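Local structure of regulatory protein RecX (Lactobacillus salivarius, 3E3V) at residues L25-L28 with L32-R35; K68-S73 with S94-D99; Y110-Q115 with Y153-T158. The protein probably modulates the activity of the recombinase RecA, this chain being the part of the longer protein that carries its three three-helix domains. One frame throughout, in Å; residues are numbered along the deposited sequence.

Contact 1: L25-L28 with L32-R35; sequences LNYL and LRTR
The guanidinium of Arg33 stacks on the ring of Tyr27 within the first three-helix domain of RecX, a region of the helix-turn-helix clan, where the last turn of helix 14-29 meets the loop leading to helix 35-39. The two planes are 18° apart and the centres 4.6 Å apart, so the match is offset rather than centred. Arg33 NE makes the nearest approach, 3.5 Å from Tyr27 CE1. Over the same face, Arg33 CG stands 4.0 Å from the ring centroid, 20° off the normal, a CH-pi contact. A bend at chi2 (-66°) in Arg33 turns the chain across the ring at about a right angle, so that CG stands over the face, NE above the rim, and the rest of the guanidinium projects past the ring. Leu28 runs past Arg33 in the opposite direction and touches the root of its chain. Glu37, on helix 35-39, takes a weak hydrogen bond from Tyr27 OH through its backbone O and forms a long, weak ion pair with Arg33 NH1, while Val38 touches all three side chains. The apolar end of the contact is a single methyl, Leu28 CD2, lying 3.7 Å from Arg33 CB.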
loop_
_atom_site.group_PDB
_atom_site.type_symbol
_atom_site.label_atom_id
_atom_site.label_comp_id
_atom_site.label_asym_id
_atom_site.label_seq_id
_atom_site.Cartn_x
_atom_site.Cartn_y
_atom_site.Cartn_z
ATOM N N LEU A 25 -16.060 -10.599 -12.733
ATOM C CA LEU A 25 -16.945 -9.550 -12.243
ATOM C C LEU A 25 -17.504 -9.815 -10.847
ATOM O O LEU A 25 -17.921 -8.883 -10.160
ATOM C CB LEU A 25 -18.075 -9.273 -13.240
ATOM C CG LEU A 25 -17.619 -8.248 -14.286
ATOM C CD1 LEU A 25 -16.817 -8.943 -15.385
ATOM C CD2 LEU A 25 -18.818 -7.522 -14.859
ATOM N N ASN A 26 -17.518 -11.076 -10.426
ATOM C CA ASN A 26 -17.999 -11.410 -9.085
ATOM C C ASN A 26 -16.933 -10.906 -8.115
ATOM O O ASN A 26 -17.215 -10.170 -7.166
ATOM C CB ASN A 26 -18.143 -12.928 -8.913
ATOM C CG ASN A 26 -19.381 -13.490 -9.589
ATOM O OD1 ASN A 26 -19.592 -14.707 -9.604
ATOM N ND2 ASN A 26 -20.210 -12.614 -10.143
ATOM N N TYR A 27 -15.705 -11.327 -8.397
ATOM C CA TYR A 27 -14.500 -11.004 -7.640
ATOM C C TYR A 27 -14.213 -9.495 -7.545
ATOM O O TYR A 27 -13.601 -9.030 -6.576
ATOM C CB TYR A 27 -13.339 -11.752 -8.310
ATOM C CG TYR A 27 -11.994 -11.742 -7.615
ATOM C CD1 TYR A 27 -11.863 -12.125 -6.278
ATOM C CD2 TYR A 27 -10.832 -11.436 -8.331
ATOM C CE1 TYR A 27 -10.607 -12.208 -5.673
ATOM C CE2 TYR A 27 -9.579 -11.514 -7.742
ATOM C CZ TYR A 27 -9.470 -11.903 -6.409
ATOM O OH TYR A 27 -8.225 -11.987 -5.824
ATOM N N LEU A 28 -14.661 -8.732 -8.539
ATOM C CA LEU A 28 -14.437 -7.287 -8.564
ATOM C C LEU A 28 -15.589 -6.428 -8.022
ATOM O O LEU A 28 -15.350 -5.323 -7.528
ATOM C CB LEU A 28 -14.129 -6.826 -9.993
ATOM C CG LEU A 28 -12.844 -7.278 -10.685
ATOM C CD1 LEU A 28 -12.953 -6.966 -12.166
ATOM C CD2 LEU A 28 -11.637 -6.571 -10.084
ATOM N N LEU A 32 -11.696 -4.054 -4.691
ATOM C CA LEU A 32 -10.875 -3.605 -5.803
ATOM C C LEU A 32 -9.775 -4.674 -5.881
ATOM O O LEU A 32 -9.378 -5.217 -4.851
ATOM C CB LEU A 32 -10.286 -2.223 -5.483
ATOM C CG LEU A 32 -10.073 -1.221 -6.626
ATOM C CD1 LEU A 32 -11.412 -0.846 -7.252
ATOM C CD2 LEU A 32 -9.387 0.036 -6.077
ATOM N N ARG A 33 -9.298 -4.997 -7.082
ATOM C CA ARG A 33 -8.266 -6.027 -7.228
ATOM C C ARG A 33 -7.172 -5.621 -8.211
ATOM O O ARG A 33 -7.448 -4.951 -9.211
ATOM C CB ARG A 33 -8.896 -7.341 -7.711
ATOM C CG ARG A 33 -9.982 -7.905 -6.816
ATOM C CD ARG A 33 -9.419 -8.334 -5.469
ATOM N NE ARG A 33 -10.435 -8.916 -4.599
ATOM C CZ ARG A 33 -10.274 -9.110 -3.292
ATOM N NH1 ARG A 33 -9.136 -8.766 -2.699
ATOM N NH2 ARG A 33 -11.254 -9.644 -2.572
ATOM N N THR A 34 -5.932 -6.026 -7.930
ATOM C CA THR A 34 -4.819 -5.702 -8.815
ATOM C C THR A 34 -4.982 -6.608 -10.012
ATOM O O THR A 34 -5.732 -7.580 -9.955
ATOM C CB THR A 34 -3.420 -6.016 -8.204
ATOM O OG1 THR A 34 -3.258 -7.433 -8.098
ATOM C CG2 THR A 34 -3.249 -5.378 -6.831
ATOM N N ARG A 35 -4.282 -6.292 -11.094
ATOM C CA ARG A 35 -4.344 -7.111 -12.295
ATOM C C ARG A 35 -3.941 -8.543 -11.958
ATOM O O ARG A 35 -4.639 -9.494 -12.306
ATOM C CB ARG A 35 -3.405 -6.551 -13.367
ATOM C CG ARG A 35 -3.240 -7.462 -14.578
ATOM C CD ARG A 35 -2.386 -6.820 -15.664
ATOM N NE ARG A 35 -2.168 -7.738 -16.778
ATOM C CZ ARG A 35 -1.709 -7.382 -17.974
ATOM N NH1 ARG A 35 -1.416 -6.112 -18.230
ATOM N NH2 ARG A 35 -1.535 -8.299 -18.915
#

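Contact 2: K68-S73 with S94-D99; sequences KNYAES and SKKGID
Tyr70 and Ala71 of helix 67-81 pack against Lys96 and Ile98 in the second three-helix domain of RecX, where a Schellman motif at Gly97 ends helix 86-94 and the chain turns toward helix 100-107. At the start of the helical segment Lys68 pairs with Glu72, unusually closely, away from the loop. Tyr70 is the first residue of the helix to touch the loop and carries most of its share. With its CG anti to the backbone N (chi1 -176°), the ring reaches out to the loop and meets it at two places. Its CD2 lies 3.9 Å from Ile98 CD1, and its hydroxyl rests against the aliphatic chain of Lys96, which passes at about a right angle; Tyr70 OH is 3.7 Å from Lys96 CD. The charged end of that lysine goes on to a salt bridge with Glu37 of helix 35-39. Ala71 follows, buried, and its methyl faces the loop; the closest CA pair, Ala71 with Ile98, is 7.3 Å apart. Leu93 touches both Ala71 and Ile98 and so ties helix 86-94 into the same cluster. Gly97, with positive phi (94°), makes the Schellman turn. Beyond that glycine, Ile98 splits its branches between the two helix residues, and the second branch puts Ile98 CG2 4.3 Å from Ala71 CB.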
loop_
_atom_site.group_PDB
_atom_site.type_symbol
_atom_site.label_atom_id
_atom_site.label_comp_id
_atom_site.label_asym_id
_atom_site.label_seq_id
_atom_site.Cartn_x
_atom_site.Cartn_y
_atom_site.Cartn_z
ATOM N N LYS A 68 -3.057 1.632 -11.460
ATOM C CA LYS A 68 -2.715 2.976 -10.980
ATOM C C LYS A 68 -3.757 3.409 -9.949
ATOM O O LYS A 68 -3.424 3.963 -8.900
ATOM C CB LYS A 68 -2.685 3.971 -12.142
ATOM C CG LYS A 68 -2.605 5.433 -11.722
ATOM C CD LYS A 68 -2.646 6.341 -12.949
ATOM C CE LYS A 68 -3.432 7.625 -12.678
ATOM N NZ LYS A 68 -2.810 8.448 -11.616
ATOM N N ASN A 69 -5.023 3.139 -10.249
ATOM C CA ASN A 69 -6.102 3.483 -9.333
ATOM C C ASN A 69 -6.060 2.588 -8.085
ATOM O O ASN A 69 -6.323 3.043 -6.978
ATOM C CB ASN A 69 -7.452 3.338 -10.028
ATOM C CG ASN A 69 -8.604 3.618 -9.098
ATOM O OD1 ASN A 69 -8.713 4.711 -8.537
ATOM N ND2 ASN A 69 -9.473 2.635 -8.920
ATOM N N TYR A 70 -5.744 1.309 -8.264
ATOM C CA TYR A 70 -5.655 0.409 -7.113
ATOM C C TYR A 70 -4.619 0.961 -6.131
ATOM O O TYR A 70 -4.911 1.200 -4.961
ATOM C CB TYR A 70 -5.207 -0.992 -7.535
ATOM C CG TYR A 70 -5.190 -1.975 -6.370
ATOM C CD1 TYR A 70 -6.324 -2.726 -6.050
ATOM C CD2 TYR A 70 -4.061 -2.111 -5.561
ATOM C CE1 TYR A 70 -6.338 -3.593 -4.947
ATOM C CE2 TYR A 70 -4.065 -2.972 -4.454
ATOM C CZ TYR A 70 -5.203 -3.708 -4.155
ATOM O OH TYR A 70 -5.215 -4.565 -3.074
ATOM N N ALA A 71 -3.401 1.151 -6.628
ATOM C CA ALA A 71 -2.291 1.651 -5.821
ATOM C C ALA A 71 -2.570 2.993 -5.154
ATOM O O ALA A 71 -2.212 3.204 -3.998
ATOM C CB ALA A 71 -1.022 1.741 -6.682
ATOM N N GLU A 72 -3.206 3.915 -5.875
ATOM C CA GLU A 72 -3.499 5.213 -5.290
ATOM C C GLU A 72 -4.489 5.152 -4.129
ATOM O O GLU A 72 -4.306 5.825 -3.115
ATOM C CB GLU A 72 -3.995 6.184 -6.367
ATOM C CG GLU A 72 -2.868 6.999 -6.977
ATOM C CD GLU A 72 -3.326 7.881 -8.125
ATOM O OE1 GLU A 72 -4.421 8.475 -8.020
ATOM O OE2 GLU A 72 -2.580 7.987 -9.123
ATOM N N SER A 73 -5.536 4.351 -4.270
ATOM C CA SER A 73 -6.519 4.244 -3.203
ATOM C C SER A 73 -5.908 3.503 -2.007
ATOM O O SER A 73 -6.199 3.826 -0.850
ATOM C CB SER A 73 -7.760 3.516 -3.708
ATOM O OG SER A 73 -7.412 2.229 -4.172
ATOM N N SER A 94 3.664 -4.376 -3.390
ATOM C CA SER A 94 4.415 -5.397 -4.136
ATOM C C SER A 94 3.845 -6.789 -3.889
ATOM O O SER A 94 3.835 -7.629 -4.789
ATOM C CB SER A 94 5.898 -5.414 -3.737
ATOM O OG SER A 94 6.554 -4.228 -4.105
ATOM N N LYS A 95 3.395 -7.033 -2.664
ATOM C CA LYS A 95 2.831 -8.328 -2.306
ATOM C C LYS A 95 1.473 -8.565 -2.958
ATOM O O LYS A 95 0.937 -9.672 -2.910
ATOM C CB LYS A 95 2.712 -8.444 -0.788
ATOM C CG LYS A 95 4.032 -8.741 -0.090
ATOM C CD LYS A 95 3.942 -8.496 1.418
ATOM C CE LYS A 95 2.817 -9.287 2.066
ATOM N NZ LYS A 95 2.999 -10.758 1.924
ATOM N N LYS A 96 0.917 -7.519 -3.562
ATOM C CA LYS A 96 -0.374 -7.604 -4.237
ATOM C C LYS A 96 -0.188 -7.664 -5.752
ATOM O O LYS A 96 -1.157 -7.744 -6.502
ATOM C CB LYS A 96 -1.233 -6.389 -3.877
ATOM C CG LYS A 96 -1.853 -6.434 -2.496
ATOM C CD LYS A 96 -3.006 -7.431 -2.459
ATOM C CE LYS A 96 -3.716 -7.437 -1.116
ATOM N NZ LYS A 96 -4.911 -8.328 -1.138
ATOM N N GLY A 97 1.056 -7.600 -6.204
ATOM C CA GLY A 97 1.314 -7.656 -7.632
ATOM C C GLY A 97 1.439 -6.313 -8.340
ATOM O O GLY A 97 1.366 -6.256 -9.567
ATOM N N ILE A 98 1.631 -5.233 -7.587
ATOM C CA ILE A 98 1.775 -3.907 -8.178
ATOM C C ILE A 98 3.222 -3.649 -8.609
ATOM O O ILE A 98 4.158 -3.866 -7.838
ATOM C CB ILE A 98 1.338 -2.803 -7.177
ATOM C CG1 ILE A 98 -0.149 -2.957 -6.842
ATOM C CG2 ILE A 98 1.612 -1.418 -7.758
ATOM C CD1 ILE A 98 -1.082 -2.778 -8.030
ATOM N N ASP A 99 3.394 -3.185 -9.843
ATOM C CA ASP A 99 4.719 -2.886 -10.376
ATOM C C ASP A 99 5.390 -1.839 -9.502
ATOM O O ASP A 99 4.725 -0.946 -8.982
ATOM C CB ASP A 99 4.608 -2.351 -11.809
ATOM C CG ASP A 99 3.938 -3.339 -12.757
ATOM O OD1 ASP A 99 4.490 -4.447 -12.952
ATOM O OD2 ASP A 99 2.857 -3.006 -13.304
#

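Contact 3: Y110-Q115 with Y153-T158; sequences YTDKLQ and YDIIDT
Asp112 and Ile155 mark the nearest approach of the two backbones, their CA atoms 7.0 Å apart, where the first turn of helix 112-129 faces the first turns of helix 153-165. Thr111 is the N-cap of the former: its OG1 accepts a weak bond from Leu114 N, while its carbonyl O receives the firmer bond from Gln115 N. In the other helix, Asp154 O is gripped by two donors of one residue, Thr158 N and Thr158 OG1, which arrive from opposite faces of the carbonyl plane. The hydroxyl bond is 3.1 Å from Thr158 OG1 to Asp154 O.

Between these turns a single side chain, Ile155, does all the touching from its side: CD1 meets Asp112, while CG1 and CG2 both lie against Gln115. With CG1 anti to the carbonyl carbon (chi1 -69°), the longer branch extends to Asp112, and Ile155 CD1 ends 3.7 Å from Asp112 CG, close against the carboxylate. The shorter branch turns to Gln115, where Ile155 CG2 lies 4.0 Å from Gln115 CB. The glutamine chain, extended beyond CG, crosses the isoleucine at about a right angle, bringing its terminal amide alongside CG1 and CG2. That same chain has a second neighbour within its own segment: Gln115 CG sits 3.4 Å above one face of the Tyr110 ring, toward its rim.

The contact thus joins the start of helix 112-129 to the start of helix 153-165, the latter segment within the third three-helix region. Phe151, in the loop before helix 153-165, touches Tyr110, Gln115 and Ile156, and Ile156 in turn packs on helix 135-148. Toward helix 86-94, Tyr110 meets Ile89 and Gln115 meets Pro86.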
loop_
_atom_site.group_PDB
_atom_site.type_symbol
_atom_site.label_atom_id
_atom_site.label_comp_id
_atom_site.label_asym_id
_atom_site.label_seq_id
_atom_site.Cartn_x
_atom_site.Cartn_y
_atom_site.Cartn_z
ATOM N N TYR A 110 1.864 10.473 -0.644
ATOM C CA TYR A 110 2.219 10.547 0.771
ATOM C C TYR A 110 3.354 11.552 0.913
ATOM O O TYR A 110 4.513 11.183 1.071
ATOM C CB TYR A 110 2.650 9.170 1.304
ATOM C CG TYR A 110 2.413 9.002 2.788
ATOM C CD1 TYR A 110 2.049 10.091 3.574
ATOM C CD2 TYR A 110 2.528 7.759 3.397
ATOM C CE1 TYR A 110 1.799 9.955 4.912
ATOM C CE2 TYR A 110 2.283 7.608 4.750
ATOM C CZ TYR A 110 1.916 8.710 5.507
ATOM O OH TYR A 110 1.658 8.577 6.857
ATOM N N THR A 111 2.992 12.832 0.842
ATOM C CA THR A 111 3.934 13.938 0.932
ATOM C C THR A 111 4.724 13.929 2.236
ATOM O O THR A 111 4.302 13.326 3.234
ATOM C CB THR A 111 3.200 15.302 0.788
ATOM O OG1 THR A 111 2.297 15.484 1.885
ATOM C CG2 THR A 111 2.403 15.346 -0.521
ATOM N N ASP A 112 5.870 14.606 2.224
ATOM C CA ASP A 112 6.726 14.673 3.405
ATOM C C ASP A 112 6.005 15.270 4.597
ATOM O O ASP A 112 6.065 14.723 5.700
ATOM C CB ASP A 112 7.985 15.488 3.116
ATOM C CG ASP A 112 8.970 14.740 2.230
ATOM O OD1 ASP A 112 8.656 13.611 1.798
ATOM O OD2 ASP A 112 10.057 15.281 1.968
ATOM N N LYS A 113 5.319 16.385 4.385
ATOM C CA LYS A 113 4.611 17.018 5.487
ATOM C C LYS A 113 3.523 16.124 6.071
ATOM O O LYS A 113 3.265 16.170 7.267
ATOM C CB LYS A 113 4.036 18.386 5.076
ATOM C CG LYS A 113 3.160 18.415 3.839
ATOM C CD LYS A 113 3.921 17.971 2.580
ATOM C CE LYS A 113 5.244 18.694 2.398
ATOM N NZ LYS A 113 6.035 18.021 1.341
ATOM N N LEU A 114 2.892 15.299 5.246
ATOM C CA LEU A 114 1.864 14.400 5.765
ATOM C C LEU A 114 2.492 13.260 6.567
ATOM O O LEU A 114 1.936 12.829 7.583
ATOM C CB LEU A 114 1.018 13.831 4.625
ATOM C CG LEU A 114 0.070 14.872 4.021
ATOM C CD1 LEU A 114 -0.565 14.341 2.747
ATOM C CD2 LEU A 114 -0.994 15.233 5.054
ATOM N N GLN A 115 3.644 12.774 6.105
ATOM C CA GLN A 115 4.356 11.698 6.791
ATOM C C GLN A 115 4.844 12.189 8.138
ATOM O O GLN A 115 4.700 11.513 9.151
ATOM C CB GLN A 115 5.566 11.234 5.974
ATOM C CG GLN A 115 5.222 10.548 4.670
ATOM C CD GLN A 115 6.455 10.070 3.936
ATOM O OE1 GLN A 115 6.519 10.138 2.709
ATOM N NE2 GLN A 115 7.440 9.576 4.680
ATOM N N TYR A 153 14.981 7.737 7.126
ATOM C CA TYR A 153 15.827 8.454 8.076
ATOM C C TYR A 153 15.552 9.949 8.078
ATOM O O TYR A 153 15.333 10.539 9.131
ATOM C CB TYR A 153 17.306 8.266 7.736
ATOM C CG TYR A 153 17.985 7.079 8.364
ATOM C CD1 TYR A 153 17.826 6.789 9.721
ATOM C CD2 TYR A 153 18.849 6.282 7.612
ATOM C CE1 TYR A 153 18.513 5.735 10.311
ATOM C CE2 TYR A 153 19.538 5.229 8.189
ATOM C CZ TYR A 153 19.366 4.960 9.538
ATOM O OH TYR A 153 20.054 3.912 10.106
ATOM N N ASP A 154 15.593 10.569 6.903
ATOM C CA ASP A 154 15.370 12.015 6.816
ATOM C C ASP A 154 14.034 12.429 7.405
ATOM O O ASP A 154 13.951 13.404 8.140
ATOM C CB ASP A 154 15.454 12.505 5.363
ATOM C CG ASP A 154 16.844 12.325 4.757
ATOM O OD1 ASP A 154 17.826 12.184 5.514
ATOM O OD2 ASP A 154 16.953 12.338 3.516
ATOM N N ILE A 155 12.985 11.687 7.074
ATOM C CA ILE A 155 11.650 11.980 7.591
ATOM C C ILE A 155 11.644 11.863 9.115
ATOM O O ILE A 155 11.028 12.674 9.809
ATOM C CB ILE A 155 10.600 11.012 6.965
ATOM C CG1 ILE A 155 10.432 11.347 5.480
ATOM C CG2 ILE A 155 9.245 11.140 7.664
ATOM C CD1 ILE A 155 9.821 12.721 5.238
ATOM N N ILE A 156 12.340 10.850 9.625
ATOM C CA ILE A 156 12.434 10.603 11.063
ATOM C C ILE A 156 13.196 11.742 11.768
ATOM O O ILE A 156 12.808 12.187 12.854
ATOM C CB ILE A 156 13.099 9.212 11.327
ATOM C CG1 ILE A 156 12.176 8.099 10.802
ATOM C CG2 ILE A 156 13.348 8.999 12.811
ATOM C CD1 ILE A 156 12.744 6.705 10.923
ATOM N N ASP A 157 14.263 12.229 11.146
ATOM C CA ASP A 157 15.036 13.333 11.723
ATOM C C ASP A 157 14.162 14.582 11.831
ATOM O O ASP A 157 14.245 15.338 12.792
ATOM C CB ASP A 157 16.257 13.655 10.855
ATOM C CG ASP A 157 17.347 12.621 10.976
ATOM O OD1 ASP A 157 17.382 11.917 12.005
ATOM O OD2 ASP A 157 18.179 12.519 10.046
ATOM N N THR A 158 13.331 14.801 10.827
ATOM C CA THR A 158 12.438 15.950 10.830
ATOM C C THR A 158 11.368 15.758 11.911
ATOM O O THR A 158 10.960 16.714 12.575
ATOM C CB THR A 158 11.791 16.113 9.441
ATOM O OG1 THR A 158 12.833 16.265 8.472
ATOM C CG2 THR A 158 10.865 17.351 9.392
#

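Overall arrangement
The three contacts follow one another along the chain, a serial layout that matches the elongated row of three-helix domains. Contacts 1 and 2, with centres 12 Å apart, touch although they belong to different three-helix family regions. Thr34 is one joint: Thr34 OG1 lies 2.7 Å from Lys96 O, a probable hydrogen bond, and Thr34 CG2 packs 3.5 Å from Tyr70 CE2. Leu32 also packs on Tyr70 and Ser73. Glu37 adds a charged connection, reaching both Arg33, weakly, and Lys96. Contact 3 stands apart, its centre about 22 Å from that of contact 2 and 33 Å from that of contact 1, on the opposite side of the chain's centre from contact 1.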